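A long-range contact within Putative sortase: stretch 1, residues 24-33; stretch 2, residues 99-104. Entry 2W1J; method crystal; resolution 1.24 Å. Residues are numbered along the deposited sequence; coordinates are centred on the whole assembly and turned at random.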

# COMPACT_ATOMS: atom_id res chain seq x y z
N ARG A 24 -17.48 -5.29 -7.09
CA ARG A 24 -16.53 -4.47 -6.36
C ARG A 24 -15.33 -4.10 -7.22
O ARG A 24 -14.85 -2.97 -7.17
CB ARG A 24 -16.07 -5.21 -5.10
CG ARG A 24 -17.12 -5.33 -4.01
CD ARG A 24 -16.65 -6.36 -3.01
NE ARG A 24 -17.49 -6.44 -1.81
CZ ARG A 24 -17.16 -5.88 -0.65
NH1 ARG A 24 -16.04 -5.18 -0.54
NH2 ARG A 24 -17.97 -6.01 0.39
N MET A 25 -14.85 -5.05 -8.01
CA MET A 25 -13.71 -4.79 -8.87
C MET A 25 -14.06 -3.83 -9.99
O MET A 25 -13.22 -3.05 -10.43
CB MET A 25 -13.12 -6.10 -9.41
CG MET A 25 -12.51 -6.97 -8.31
SD MET A 25 -11.17 -6.22 -7.36
CE MET A 25 -9.91 -6.04 -8.63
N LYS A 26 -15.30 -3.87 -10.47
CA LYS A 26 -15.77 -2.89 -11.45
C LYS A 26 -15.61 -1.48 -10.88
O LYS A 26 -15.09 -0.57 -11.54
CB LYS A 26 -17.24 -3.13 -11.79
CG LYS A 26 -17.89 -2.06 -12.66
CD LYS A 26 -19.41 -2.21 -12.68
CE LYS A 26 -20.09 -1.10 -11.91
NZ LYS A 26 -20.19 0.11 -12.76
N LEU A 27 -16.06 -1.30 -9.64
CA LEU A 27 -15.96 -0.00 -8.99
C LEU A 27 -14.51 0.42 -8.77
O LEU A 27 -14.16 1.58 -8.95
CB LEU A 27 -16.71 -0.00 -7.66
CG LEU A 27 -18.22 -0.18 -7.79
CD1 LEU A 27 -18.88 -0.42 -6.44
CD2 LEU A 27 -18.84 1.01 -8.49
N ALA A 28 -13.67 -0.53 -8.38
CA ALA A 28 -12.26 -0.23 -8.12
C ALA A 28 -11.57 0.14 -9.42
O ALA A 28 -10.76 1.08 -9.46
CB ALA A 28 -11.56 -1.42 -7.46
N GLN A 29 -11.88 -0.58 -10.49
CA GLN A 29 -11.26 -0.29 -11.78
C GLN A 29 -11.68 1.09 -12.29
O GLN A 29 -10.87 1.82 -12.85
CB GLN A 29 -11.62 -1.36 -12.82
CG GLN A 29 -10.77 -1.25 -14.07
CD GLN A 29 -9.31 -1.50 -13.75
OE1 GLN A 29 -8.95 -2.57 -13.28
NE2 GLN A 29 -8.48 -0.50 -13.98
N ALA A 30 -12.95 1.41 -12.12
CA ALA A 30 -13.46 2.71 -12.55
C ALA A 30 -12.75 3.83 -11.79
O ALA A 30 -12.40 4.86 -12.36
CB ALA A 30 -14.96 2.80 -12.33
N PHE A 31 -12.55 3.62 -10.49
CA PHE A 31 -11.84 4.59 -9.66
C PHE A 31 -10.41 4.80 -10.17
O PHE A 31 -9.95 5.94 -10.31
CB PHE A 31 -11.85 4.09 -8.22
CG PHE A 31 -11.18 5.02 -7.24
CD1 PHE A 31 -9.80 5.01 -7.09
CD2 PHE A 31 -11.93 5.90 -6.48
CE1 PHE A 31 -9.18 5.85 -6.19
CE2 PHE A 31 -11.31 6.75 -5.58
CZ PHE A 31 -9.94 6.73 -5.44
N ASN A 32 -9.70 3.71 -10.44
CA ASN A 32 -8.34 3.84 -10.97
C ASN A 32 -8.30 4.49 -12.35
O ASN A 32 -7.43 5.32 -12.63
CB ASN A 32 -7.63 2.49 -10.99
CG ASN A 32 -6.95 2.18 -9.68
OD1 ASN A 32 -7.11 2.92 -8.72
ND2 ASN A 32 -6.22 1.06 -9.63
N ASP A 33 -9.24 4.13 -13.22
CA ASP A 33 -9.23 4.66 -14.58
C ASP A 33 -9.43 6.18 -14.60
O ASP A 33 -8.93 6.85 -15.50
CB ASP A 33 -10.29 3.96 -15.43
CG ASP A 33 -9.97 2.51 -15.72
OD1 ASP A 33 -8.87 2.03 -15.40
OD2 ASP A 33 -10.85 1.84 -16.31
N THR A 99 -3.04 8.00 -4.95
CA THR A 99 -2.36 6.96 -5.72
C THR A 99 -3.36 5.87 -6.11
O THR A 99 -4.48 5.82 -5.61
CB THR A 99 -1.11 6.39 -4.99
OG1 THR A 99 -1.49 5.51 -3.92
CG2 THR A 99 -0.23 7.53 -4.48
N SER A 100 -2.96 4.98 -7.02
CA SER A 100 -3.87 3.95 -7.52
C SER A 100 -4.28 3.00 -6.40
O SER A 100 -3.46 2.66 -5.53
CB SER A 100 -3.18 3.11 -8.60
OG SER A 100 -2.63 3.91 -9.63
N LEU A 101 -5.53 2.53 -6.44
CA LEU A 101 -5.91 1.41 -5.59
C LEU A 101 -5.09 0.18 -5.95
O LEU A 101 -4.70 0.00 -7.11
CB LEU A 101 -7.39 1.10 -5.75
CG LEU A 101 -8.34 2.23 -5.37
CD1 LEU A 101 -9.77 1.83 -5.71
CD2 LEU A 101 -8.22 2.51 -3.87
N PRO A 102 -4.84 -0.69 -4.95
CA PRO A 102 -3.92 -1.81 -5.15
C PRO A 102 -4.62 -2.98 -5.84
O PRO A 102 -4.86 -4.04 -5.24
CB PRO A 102 -3.49 -2.16 -3.72
CG PRO A 102 -4.68 -1.77 -2.88
CD PRO A 102 -5.21 -0.52 -3.53
N ILE A 103 -4.90 -2.78 -7.12
CA ILE A 103 -5.49 -3.81 -7.97
C ILE A 103 -4.66 -4.06 -9.24
O ILE A 103 -5.02 -4.88 -10.07
CB ILE A 103 -6.94 -3.48 -8.37
CG1 ILE A 103 -6.99 -2.19 -9.20
CG2 ILE A 103 -7.80 -3.37 -7.13
CD1 ILE A 103 -8.36 -1.89 -9.84
N GLY A 104 -3.53 -3.36 -9.37
CA GLY A 104 -2.63 -3.56 -10.50
C GLY A 104 -3.21 -3.11 -11.82
O GLY A 104 -4.30 -2.53 -11.88
O HOH W 1 -6.01 -0.32 -12.26
O HOH W 2 -6.75 -4.04 -12.52
O HOH W 3 -4.69 4.29 -11.37

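What on the loop fills the hollow along the helix? Ile 103 makes the largest contribution, with Leu 101 next. The CA-to-CB bond of Ile 103 points toward the helix, and Ile 103 CD1 settles against the small Ala 28, 4.0 Å from Ala 28 CB and 3.8 Å from Ala 28 C. Ile 103 CD1 thus lies against the helix backbone as well as against the Ala 28 methyl. Met 25 reaches the same isoleucine: its CA-to-CB bond points sideways, but three successive m rotamers fold the chain so that Met 25 CE lies 3.7 Å from Ile 103 CG2. Gln 29 adds its amide end, with Gln 29 OE1 3.6 Å from Ile 103 CD1.

How does Leu 101 fit beside it? Its CA-to-CB bond also points toward the helix, and Leu 101 CD1 sits between Ala 28 and Phe 31, 4.1 Å from Ala 28 CB and 3.5 Å from Phe 31 CD1. The methyl meets the aromatic ring obliquely. Ala 28 thus touches both aliphatic side chains through its one methyl, while the CA-to-CB bond of Pro 102, between them in sequence, points away.

What holds the loop in register? Asn 32 does, by gripping the backbone of Leu 101 at two points. Leu 101 N donates to Asn 32 OD1 at 2.8 Å, and Asn 32 ND2 donates to Leu 101 O at 3.1 Å, nearly straight at 172°. One side-chain amide therefore pairs with both polar backbone atoms of a residue that lies in no regular helix or strand. Asn 32 ND2 also packs 3.4 Å from Ile 103 CG1.

What occupies the gaps that side chains leave? Water 1 accepts from Gln 29 NE2 and Asn 32 ND2, each at 3.0 Å, and donates to Gly 104 O at 2.8 Å, joining helix to loop. Water 3 donates to Asn 32 O at 3.2 Å and lies 2.7 Å from Ser 100 OG, making a second bridge.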